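Local coordinates for protein HTP-2 (Caenorhabditis elegans, PDB 4TZM) that binds a closure motif of HTP-3 through its HORMA domain and probably helps to assemble the meiotic chromosome axis, at residues His152-Tyr161 against His234-His243; Ile46-Arg57 against Ile122-Ile130. All coordinates share one frame; numbering follows the deposited sequence.

Both contacts bear on the same antiparallel sheet, where strands 123-133 and 240-248 are neighbours. Contact 2 is the more deeply buried. It lies near the centre of the chain, where helix 35-56 covers strand 123-133. Contact 1 sits further out and is partly buried. There a short helix and the loop after it pack on the hairpin of strands 228-235 and 240-248. The two meet where His243 N and Ala241 O pair with Lys128 O and Ile130 N in probable hydrogen bonds. Their chemistry differs. Contact 2 is mostly apolar, with one salt bridge at its end. Contact 1 combines a backbone carbonyl held by arginine, a histidine pair and leucine packing.

Contact 1. Residues His152-Tyr161 against His234-His243; sequences HFAELAQLRY and HLRPGHHAAH
The carbonyl oxygen of Leu159 is gripped by the side chain of Arg236. Arg236 NE gives the main bond, 2.8 Å to Leu159 O, with an N-H...O angle of 140° and the donor tilted out of the carbonyl plane. A second, weak bond comes from Arg236 NH2. The guanidinium also binds its own loop: NH1 donates to Pro237 O at 2.9 Å and weakly to Gly238 O. Gly136 O takes a bond from NH2, and Phe132 makes a cation-pi contact. Together these partners fix the rotation of the group. In Arg236, CG is anti to the backbone N (chi1 -176°) and the chain bends at chi2, which turns the guanidinium against the backbone of Leu159-Tyr161. Tyr161 N lies above the centre of one guanidinium face.

The Tyr161 ring rests on the turn of the hairpin. Gly238 CA lies over one face as a CH-pi contact, 4.1 Å from the ring centroid. Arg236 O comes to the ring edge, 3.5 Å from Tyr161 CD1.

Leucines fill the middle. Leu156 CG touches Ala241 CB at 3.9 Å, and its CD1 branch reaches His234 CB. Leu159 CD2 meets the His234 ring obliquely, 3.4 Å from CD2 of that histidine.

At the far end the His152 and His243 rings lie in nearly parallel planes but are displaced, with little overlap. His152 CB instead lies over the His243 face, 3.6 Å from its centroid.

Strands 228-235 and 240-248 form a beta hairpin, and the latter strand joins strand 123-133. This C-terminal hairpin is consistent with the safety belt of a closed, Mad2-like HORMA domain.

Contact 2. Residues Ile46-Arg57 against Ile122-Ile130; sequences IYVVFSAVLRQR and IEVFSMKFI
The Phe125 ring carries Val53 CG1 over the centre of one face. The methyl lies 3.6 Å from the ring centroid, close to the normal, in a CH-pi contact. Glu123 OE2 lies at the ring's edge, in its plane. The Phe50 ring also uses an edge: Phe125 O lies in its plane, 3.5 Å from Phe50 CE1. The Arg57 guanidinium meets the Glu123 carboxylate side-on, with the two planes turned 45° apart. Arg57 NE bonds Glu123 OE2 at 3.0 Å, almost straight at 173°. Arg57 NH2 bonds Glu123 OE1 at 2.9 Å, less straight, on the syn lone pair. Further bonds hold this buried salt bridge: Arg57 NH1 to Glu187 O, and Glu123 OE1 with Ser248 OG.

In the HORMA fold seen here, helix 35-56 packs on one face of the antiparallel sheet; its part 46-56 runs almost antiparallel to strand segment 123-130. A classic beta bulge, with Ile122 and Glu123 opposite Val112 of strand 105-113, marks the start of that strand.

Met127 enters between the side chains of the helix. A bend at chi3 (-47°) turns its terminal CE to Phe50, 3.6 Å from CE2 of that ring, and CE also nears Val49 CB. Its sulfur, SD, lies 4.0 Å from Ile46 CG1. Ile46 CD1 meets Phe129 CZ obliquely at 3.8 Å. Beside them, Ile174 of helix 164-185 packs on Val49, and Met244 of strand 240-248 touches Met127.

Contact 1. Residues His152-Tyr161 against His234-His243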
loop_
_atom_site.group_PDB
_atom_site.type_symbol
_atom_site.label_atom_id
_atom_site.label_comp_id
_atom_site.label_asym_id
_atom_site.label_seq_id
_atom_site.Cartn_x
_atom_site.Cartn_y
_atom_site.Cartn_z
ATOM N N HIS A 152 -5.817 15.045 0.148
ATOM C CA HIS A 152 -4.526 14.717 -0.448
ATOM C C HIS A 152 -4.492 14.952 -1.954
ATOM O O HIS A 152 -3.437 15.248 -2.515
ATOM C CB HIS A 152 -4.172 13.256 -0.160
ATOM C CG HIS A 152 -5.018 12.275 -0.912
ATOM N ND1 HIS A 152 -6.279 11.911 -0.502
ATOM C CD2 HIS A 152 -4.780 11.589 -2.058
ATOM C CE1 HIS A 152 -6.786 11.038 -1.358
ATOM N NE2 HIS A 152 -5.896 10.828 -2.310
ATOM N N PHE A 153 -5.649 14.815 -2.598
ATOM C CA PHE A 153 -5.731 14.752 -4.056
ATOM C C PHE A 153 -5.105 15.962 -4.746
ATOM O O PHE A 153 -4.233 15.802 -5.597
ATOM C CB PHE A 153 -7.190 14.596 -4.501
ATOM C CG PHE A 153 -7.355 14.366 -5.983
ATOM C CD1 PHE A 153 -7.526 15.435 -6.854
ATOM C CD2 PHE A 153 -7.345 13.080 -6.505
ATOM C CE1 PHE A 153 -7.679 15.226 -8.218
ATOM C CE2 PHE A 153 -7.499 12.863 -7.866
ATOM C CZ PHE A 153 -7.665 13.937 -8.724
ATOM N N ALA A 154 -5.548 17.161 -4.374
ATOM C CA ALA A 154 -5.090 18.394 -5.013
ATOM C C ALA A 154 -3.566 18.480 -5.093
ATOM O O ALA A 154 -3.012 18.822 -6.135
ATOM C CB ALA A 154 -5.646 19.607 -4.278
ATOM N N GLU A 155 -2.890 18.153 -3.998
ATOM C CA GLU A 155 -1.434 18.197 -3.978
ATOM C C GLU A 155 -0.823 17.044 -4.777
ATOM O O GLU A 155 -0.026 17.268 -5.688
ATOM C CB GLU A 155 -0.916 18.168 -2.541
ATOM C CG GLU A 155 0.597 18.245 -2.429
ATOM C CD GLU A 155 1.075 18.255 -0.991
ATOM O OE1 GLU A 155 0.233 18.086 -0.083
ATOM O OE2 GLU A 155 2.292 18.435 -0.768
ATOM N N LEU A 156 -1.209 15.817 -4.436
ATOM C CA LEU A 156 -0.635 14.621 -5.053
ATOM C C LEU A 156 -0.871 14.550 -6.564
ATOM O O LEU A 156 -0.054 13.990 -7.297
ATOM C CB LEU A 156 -1.198 13.361 -4.386
ATOM C CG LEU A 156 -0.401 12.081 -4.646
ATOM C CD1 LEU A 156 1.042 12.264 -4.193
ATOM C CD2 LEU A 156 -1.038 10.875 -3.962
ATOM N N ALA A 157 -1.985 15.112 -7.024
ATOM C CA ALA A 157 -2.297 15.128 -8.450
ATOM C C ALA A 157 -1.307 16.000 -9.211
ATOM O O ALA A 157 -0.933 15.689 -10.343
ATOM C CB ALA A 157 -3.718 15.618 -8.680
ATOM N N GLN A 158 -0.885 17.090 -8.579
ATOM C CA GLN A 158 0.075 18.013 -9.174
ATOM C C GLN A 158 1.503 17.471 -9.109
ATOM O O GLN A 158 2.387 17.945 -9.822
ATOM C CB GLN A 158 0.015 19.376 -8.474
ATOM C CG GLN A 158 -1.269 20.171 -8.697
ATOM C CD GLN A 158 -1.206 21.564 -8.086
ATOM O OE1 GLN A 158 -0.703 21.751 -6.976
ATOM N NE2 GLN A 158 -1.711 22.553 -8.817
ATOM N N LEU A 159 1.725 16.480 -8.249
ATOM C CA LEU A 159 3.068 15.947 -8.029
ATOM C C LEU A 159 3.640 15.248 -9.264
ATOM O O LEU A 159 3.017 14.351 -9.830
ATOM C CB LEU A 159 3.070 14.977 -6.847
ATOM C CG LEU A 159 4.464 14.442 -6.525
ATOM C CD1 LEU A 159 5.421 15.598 -6.275
ATOM C CD2 LEU A 159 4.422 13.507 -5.335
ATOM N N ARG A 160 4.839 15.666 -9.660
ATOM C CA ARG A 160 5.502 15.167 -10.861
ATOM C C ARG A 160 6.215 13.843 -10.625
ATOM O O ARG A 160 6.612 13.531 -9.503
ATOM C CB ARG A 160 6.524 16.187 -11.359
ATOM C CG ARG A 160 6.247 16.806 -12.720
ATOM C CD ARG A 160 7.441 17.657 -13.146
ATOM N NE ARG A 160 7.072 18.774 -14.014
ATOM C CZ ARG A 160 7.908 19.749 -14.360
ATOM N NH1 ARG A 160 9.157 19.740 -13.911
ATOM N NH2 ARG A 160 7.502 20.735 -15.150
ATOM N N TYR A 161 6.393 13.071 -11.692
ATOM C CA TYR A 161 7.278 11.917 -11.636
ATOM C C TYR A 161 8.717 12.412 -11.763
ATOM O O TYR A 161 9.073 13.056 -12.747
ATOM C CB TYR A 161 6.943 10.898 -12.731
ATOM C CG TYR A 161 8.064 9.918 -12.971
ATOM C CD1 TYR A 161 8.328 8.904 -12.061
ATOM C CD2 TYR A 161 8.868 10.013 -14.099
ATOM C CE1 TYR A 161 9.358 8.009 -12.270
ATOM C CE2 TYR A 161 9.902 9.121 -14.318
ATOM C CZ TYR A 161 10.141 8.123 -13.401
ATOM O OH TYR A 161 11.169 7.233 -13.616
ATOM N N HIS A 234 3.897 9.105 0.462
ATOM C CA HIS A 234 3.315 8.934 -0.861
ATOM C C HIS A 234 4.276 8.229 -1.816
ATOM O O HIS A 234 5.456 8.051 -1.517
ATOM C CB HIS A 234 2.907 10.289 -1.440
ATOM C CG HIS A 234 4.060 11.213 -1.678
ATOM N ND1 HIS A 234 4.523 12.090 -0.719
ATOM C CD2 HIS A 234 4.848 11.393 -2.764
ATOM C CE1 HIS A 234 5.544 12.773 -1.207
ATOM N NE2 HIS A 234 5.760 12.370 -2.445
ATOM N N LEU A 235 3.748 7.828 -2.967
ATOM C CA LEU A 235 4.523 7.172 -4.012
ATOM C C LEU A 235 4.146 7.791 -5.350
ATOM O O LEU A 235 2.967 8.026 -5.617
ATOM C CB LEU A 235 4.266 5.657 -4.018
ATOM C CG LEU A 235 4.783 4.854 -2.819
ATOM C CD1 LEU A 235 4.223 3.434 -2.802
ATOM C CD2 LEU A 235 6.305 4.825 -2.806
ATOM N N ARG A 236 5.143 8.084 -6.180
ATOM C CA ARG A 236 4.883 8.668 -7.491
ATOM C C ARG A 236 5.772 8.020 -8.546
ATOM O O ARG A 236 6.798 8.583 -8.935
ATOM C CB ARG A 236 5.102 10.188 -7.461
ATOM C CG ARG A 236 4.766 10.945 -8.761
ATOM C CD ARG A 236 3.358 10.646 -9.255
ATOM N NE ARG A 236 2.873 11.612 -10.243
ATOM C CZ ARG A 236 2.858 11.410 -11.559
ATOM N NH1 ARG A 236 3.316 10.275 -12.070
ATOM N NH2 ARG A 236 2.384 12.347 -12.367
ATOM N N PRO A 237 5.395 6.813 -8.999
ATOM C CA PRO A 237 6.061 6.246 -10.173
ATOM C C PRO A 237 5.596 6.936 -11.454
ATOM O O PRO A 237 4.963 7.991 -11.388
ATOM C CB PRO A 237 5.646 4.773 -10.143
ATOM C CG PRO A 237 4.401 4.736 -9.348
ATOM C CD PRO A 237 4.501 5.843 -8.344
ATOM N N GLY A 238 5.908 6.343 -12.602
ATOM C CA GLY A 238 5.628 6.961 -13.885
ATOM C C GLY A 238 4.189 7.367 -14.151
ATOM O O GLY A 238 3.939 8.447 -14.686
ATOM N N HIS A 239 3.231 6.517 -13.797
ATOM C CA HIS A 239 1.862 6.749 -14.248
ATOM C C HIS A 239 0.824 6.557 -13.155
ATOM O O HIS A 239 -0.377 6.533 -13.425
ATOM C CB HIS A 239 1.558 5.836 -15.439
ATOM C CG HIS A 239 2.492 6.040 -16.590
ATOM N ND1 HIS A 239 2.164 6.795 -17.692
ATOM C CD2 HIS A 239 3.763 5.615 -16.787
ATOM C CE1 HIS A 239 3.184 6.814 -18.529
ATOM N NE2 HIS A 239 4.168 6.107 -18.005
ATOM N N HIS A 240 1.290 6.440 -11.919
ATOM C CA HIS A 240 0.398 6.226 -10.796
ATOM C C HIS A 240 0.869 7.026 -9.593
ATOM O O HIS A 240 2.026 7.442 -9.530
ATOM C CB HIS A 240 0.328 4.739 -10.429
ATOM C CG HIS A 240 -0.092 3.851 -11.557
ATOM N ND1 HIS A 240 0.772 3.464 -12.559
ATOM C CD2 HIS A 240 -1.286 3.278 -11.849
ATOM C CE1 HIS A 240 0.130 2.691 -13.420
ATOM N NE2 HIS A 240 -1.120 2.565 -13.009
ATOM N N ALA A 241 -0.034 7.242 -8.644
ATOM C CA ALA A 241 0.326 7.841 -7.368
ATOM C C ALA A 241 -0.463 7.170 -6.253
ATOM O O ALA A 241 -1.600 6.746 -6.459
ATOM C CB ALA A 241 0.079 9.348 -7.380
ATOM N N ALA A 242 0.150 7.069 -5.079
ATOM C CA ALA A 242 -0.511 6.488 -3.921
ATOM C C ALA A 242 -0.313 7.366 -2.684
ATOM O O ALA A 242 0.738 7.991 -2.519
ATOM C CB ALA A 242 0.008 5.086 -3.665
ATOM N N HIS A 243 -1.328 7.424 -1.827
ATOM C CA HIS A 243 -1.229 8.162 -0.573
ATOM C C HIS A 243 -1.537 7.246 0.611
ATOM O O HIS A 243 -2.630 6.681 0.701
ATOM C CB HIS A 243 -2.176 9.358 -0.573
ATOM C CG HIS A 243 -2.020 10.248 0.620
ATOM N ND1 HIS A 243 -3.015 10.411 1.558
ATOM C CD2 HIS A 243 -0.984 11.016 1.030
ATOM C CE1 HIS A 243 -2.600 11.250 2.494
ATOM N NE2 HIS A 243 -1.371 11.628 2.197
#

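Contact 2. Residues Ile46-Arg57 against Ile122-Ile130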
loop_
_atom_site.group_PDB
_atom_site.type_symbol
_atom_site.label_atom_id
_atom_site.label_comp_id
_atom_site.label_asym_id
_atom_site.label_seq_id
_atom_site.Cartn_x
_atom_site.Cartn_y
_atom_site.Cartn_z
ATOM N N ILE A 46 2.135 -2.352 -2.406
ATOM C CA ILE A 46 1.024 -2.809 -1.580
ATOM C C ILE A 46 1.455 -4.002 -0.737
ATOM O O ILE A 46 1.179 -4.062 0.461
ATOM C CB ILE A 46 -0.202 -3.204 -2.435
ATOM C CG1 ILE A 46 -0.755 -1.987 -3.182
ATOM C CG2 ILE A 46 -1.287 -3.814 -1.565
ATOM C CD1 ILE A 46 -1.863 -2.323 -4.176
ATOM N N TYR A 47 2.145 -4.944 -1.371
ATOM C CA TYR A 47 2.602 -6.159 -0.701
ATOM C C TYR A 47 3.586 -5.855 0.426
ATOM O O TYR A 47 3.502 -6.435 1.510
ATOM C CB TYR A 47 3.239 -7.110 -1.724
ATOM C CG TYR A 47 4.011 -8.277 -1.132
ATOM C CD1 TYR A 47 3.358 -9.425 -0.689
ATOM C CD2 TYR A 47 5.397 -8.236 -1.036
ATOM C CE1 TYR A 47 4.069 -10.496 -0.152
ATOM C CE2 TYR A 47 6.111 -9.293 -0.505
ATOM C CZ TYR A 47 5.446 -10.421 -0.066
ATOM O OH TYR A 47 6.163 -11.473 0.463
ATOM N N VAL A 48 4.512 -4.938 0.170
ATOM C CA VAL A 48 5.564 -4.644 1.132
ATOM C C VAL A 48 5.047 -3.812 2.299
ATOM O O VAL A 48 5.298 -4.142 3.456
ATOM C CB VAL A 48 6.742 -3.916 0.468
ATOM C CG1 VAL A 48 7.725 -3.414 1.521
ATOM C CG2 VAL A 48 7.441 -4.843 -0.516
ATOM N N VAL A 49 4.314 -2.747 2.002
ATOM C CA VAL A 49 3.852 -1.850 3.053
ATOM C C VAL A 49 2.835 -2.532 3.964
ATOM O O VAL A 49 2.952 -2.459 5.182
ATOM C CB VAL A 49 3.256 -0.551 2.464
ATOM C CG1 VAL A 49 2.754 0.351 3.576
ATOM C CG2 VAL A 49 4.308 0.173 1.646
ATOM N N PHE A 50 1.857 -3.221 3.384
ATOM C CA PHE A 50 0.848 -3.889 4.206
ATOM C C PHE A 50 1.405 -5.078 4.976
ATOM O O PHE A 50 0.887 -5.423 6.037
ATOM C CB PHE A 50 -0.346 -4.315 3.351
ATOM C CG PHE A 50 -1.288 -3.191 3.071
ATOM C CD1 PHE A 50 -1.967 -2.578 4.111
ATOM C CD2 PHE A 50 -1.473 -2.722 1.786
ATOM C CE1 PHE A 50 -2.830 -1.526 3.871
ATOM C CE2 PHE A 50 -2.338 -1.670 1.537
ATOM C CZ PHE A 50 -3.016 -1.071 2.584
ATOM N N SER A 51 2.465 -5.691 4.459
ATOM C CA SER A 51 3.181 -6.713 5.218
ATOM C C SER A 51 3.825 -6.099 6.447
ATOM O O SER A 51 3.732 -6.643 7.550
ATOM C CB SER A 51 4.250 -7.391 4.363
ATOM O OG SER A 51 3.663 -8.248 3.407
ATOM N N ALA A 52 4.488 -4.965 6.243
ATOM C CA ALA A 52 5.121 -4.233 7.328
ATOM C C ALA A 52 4.098 -3.843 8.389
ATOM O O ALA A 52 4.349 -3.996 9.580
ATOM C CB ALA A 52 5.834 -2.999 6.791
ATOM N N VAL A 53 2.937 -3.358 7.959
ATOM C CA VAL A 53 1.900 -2.953 8.905
ATOM C C VAL A 53 1.392 -4.137 9.721
ATOM O O VAL A 53 1.297 -4.053 10.947
ATOM C CB VAL A 53 0.704 -2.293 8.200
ATOM C CG1 VAL A 53 -0.383 -1.969 9.214
ATOM C CG2 VAL A 53 1.145 -1.037 7.469
ATOM N N LEU A 54 1.070 -5.236 9.040
ATOM C CA LEU A 54 0.596 -6.442 9.715
ATOM C C LEU A 54 1.597 -6.937 10.759
ATOM O O LEU A 54 1.214 -7.284 11.875
ATOM C CB LEU A 54 0.310 -7.553 8.700
ATOM C CG LEU A 54 -0.929 -7.421 7.810
ATOM C CD1 LEU A 54 -0.943 -8.519 6.759
ATOM C CD2 LEU A 54 -2.204 -7.463 8.636
ATOM N N ARG A 55 2.877 -6.955 10.405
ATOM C CA ARG A 55 3.900 -7.447 11.323
ATOM C C ARG A 55 4.159 -6.458 12.460
ATOM O O ARG A 55 4.091 -6.821 13.633
ATOM C CB ARG A 55 5.202 -7.737 10.574
ATOM C CG ARG A 55 6.386 -8.051 11.480
ATOM C CD ARG A 55 6.216 -9.375 12.215
ATOM N NE ARG A 55 6.771 -9.295 13.562
ATOM C CZ ARG A 55 6.041 -9.324 14.673
ATOM N NH1 ARG A 55 4.723 -9.460 14.600
ATOM N NH2 ARG A 55 6.630 -9.231 15.857
ATOM N N GLN A 56 4.442 -5.209 12.101
ATOM C CA GLN A 56 4.836 -4.188 13.073
ATOM C C GLN A 56 3.743 -3.895 14.106
ATOM O O GLN A 56 4.041 -3.561 15.251
ATOM C CB GLN A 56 5.233 -2.899 12.342
ATOM C CG GLN A 56 6.565 -2.301 12.786
ATOM C CD GLN A 56 7.741 -3.235 12.560
ATOM O OE1 GLN A 56 7.876 -3.843 11.497
ATOM N NE2 GLN A 56 8.599 -3.355 13.566
ATOM N N ARG A 57 2.482 -4.027 13.704
ATOM C CA ARG A 57 1.368 -3.837 14.631
ATOM C C ARG A 57 1.031 -5.138 15.354
ATOM O O ARG A 57 0.077 -5.196 16.136
ATOM C CB ARG A 57 0.135 -3.300 13.897
ATOM C CG ARG A 57 0.226 -1.824 13.547
ATOM C CD ARG A 57 0.452 -0.979 14.791
ATOM N NE ARG A 57 -0.787 -0.681 15.502
ATOM C CZ ARG A 57 -0.854 -0.399 16.799
ATOM N NH1 ARG A 57 0.248 -0.391 17.536
ATOM N NH2 ARG A 57 -2.024 -0.133 17.365
ATOM N N ILE A 122 -11.363 0.983 14.672
ATOM C CA ILE A 122 -10.580 1.552 15.758
ATOM C C ILE A 122 -9.176 1.882 15.255
ATOM O O ILE A 122 -8.419 2.599 15.912
ATOM C CB ILE A 122 -10.497 0.595 16.967
ATOM C CG1 ILE A 122 -9.632 -0.625 16.636
ATOM C CG2 ILE A 122 -11.892 0.163 17.401
ATOM C CD1 ILE A 122 -9.164 -1.391 17.864
ATOM N N GLU A 123 -8.843 1.357 14.077
ATOM C CA GLU A 123 -7.563 1.634 13.427
ATOM C C GLU A 123 -7.634 1.337 11.928
ATOM O O GLU A 123 -8.151 0.296 11.522
ATOM C CB GLU A 123 -6.443 0.815 14.073
ATOM C CG GLU A 123 -5.062 1.075 13.495
ATOM C CD GLU A 123 -3.950 0.560 14.390
ATOM O OE1 GLU A 123 -3.653 1.208 15.419
ATOM O OE2 GLU A 123 -3.371 -0.497 14.065
ATOM N N VAL A 124 -7.121 2.254 11.110
ATOM C CA VAL A 124 -7.130 2.082 9.658
ATOM C C VAL A 124 -5.801 2.468 9.016
ATOM O O VAL A 124 -5.273 3.550 9.264
ATOM C CB VAL A 124 -8.244 2.921 8.990
ATOM C CG1 VAL A 124 -8.114 2.873 7.475
ATOM C CG2 VAL A 124 -9.617 2.436 9.417
ATOM N N PHE A 125 -5.264 1.576 8.191
ATOM C CA PHE A 125 -4.142 1.912 7.325
ATOM C C PHE A 125 -4.617 1.921 5.877
ATOM O O PHE A 125 -4.937 0.871 5.319
ATOM C CB PHE A 125 -2.990 0.926 7.513
ATOM C CG PHE A 125 -2.194 1.163 8.762
ATOM C CD1 PHE A 125 -2.615 0.646 9.978
ATOM C CD2 PHE A 125 -1.025 1.909 8.723
ATOM C CE1 PHE A 125 -1.881 0.867 11.135
ATOM C CE2 PHE A 125 -0.286 2.134 9.873
ATOM C CZ PHE A 125 -0.714 1.611 11.082
ATOM N N SER A 126 -4.669 3.106 5.275
ATOM C CA SER A 126 -5.267 3.259 3.951
ATOM C C SER A 126 -4.255 3.656 2.883
ATOM O O SER A 126 -3.341 4.446 3.134
ATOM C CB SER A 126 -6.393 4.294 3.998
ATOM O OG SER A 126 -5.906 5.561 4.396
ATOM N N MET A 127 -4.422 3.093 1.693
ATOM C CA MET A 127 -3.611 3.468 0.542
ATOM C C MET A 127 -4.522 3.891 -0.612
ATOM O O MET A 127 -5.173 3.057 -1.241
ATOM C CB MET A 127 -2.696 2.312 0.122
ATOM C CG MET A 127 -1.609 2.710 -0.872
ATOM S SD MET A 127 -0.384 1.415 -1.183
ATOM C CE MET A 127 0.004 0.894 0.485
ATOM N N LYS A 128 -4.571 5.195 -0.876
ATOM C CA LYS A 128 -5.448 5.743 -1.907
ATOM C C LYS A 128 -4.669 6.050 -3.176
ATOM O O LYS A 128 -3.530 6.509 -3.119
ATOM C CB LYS A 128 -6.150 7.005 -1.403
ATOM C CG LYS A 128 -7.044 6.778 -0.194
ATOM C CD LYS A 128 -7.559 8.092 0.373
ATOM C CE LYS A 128 -8.469 7.859 1.570
ATOM N NZ LYS A 128 -8.988 9.130 2.151
ATOM N N PHE A 129 -5.291 5.810 -4.324
ATOM C CA PHE A 129 -4.573 5.866 -5.588
ATOM C C PHE A 129 -5.046 6.989 -6.515
ATOM O O PHE A 129 -6.180 7.461 -6.426
ATOM C CB PHE A 129 -4.677 4.508 -6.297
ATOM C CG PHE A 129 -3.949 3.400 -5.581
ATOM C CD1 PHE A 129 -4.580 2.656 -4.592
ATOM C CD2 PHE A 129 -2.625 3.115 -5.885
ATOM C CE1 PHE A 129 -3.904 1.644 -3.925
ATOM C CE2 PHE A 129 -1.944 2.106 -5.224
ATOM C CZ PHE A 129 -2.584 1.371 -4.243
ATOM N N ILE A 130 -4.139 7.428 -7.382
ATOM C CA ILE A 130 -4.453 8.374 -8.442
ATOM C C ILE A 130 -3.870 7.832 -9.732
ATOM O O ILE A 130 -2.729 7.373 -9.759
ATOM C CB ILE A 130 -3.878 9.780 -8.169
ATOM C CG1 ILE A 130 -4.389 10.326 -6.836
ATOM C CG2 ILE A 130 -4.227 10.739 -9.308
ATOM C CD1 ILE A 130 -3.745 11.631 -6.420
#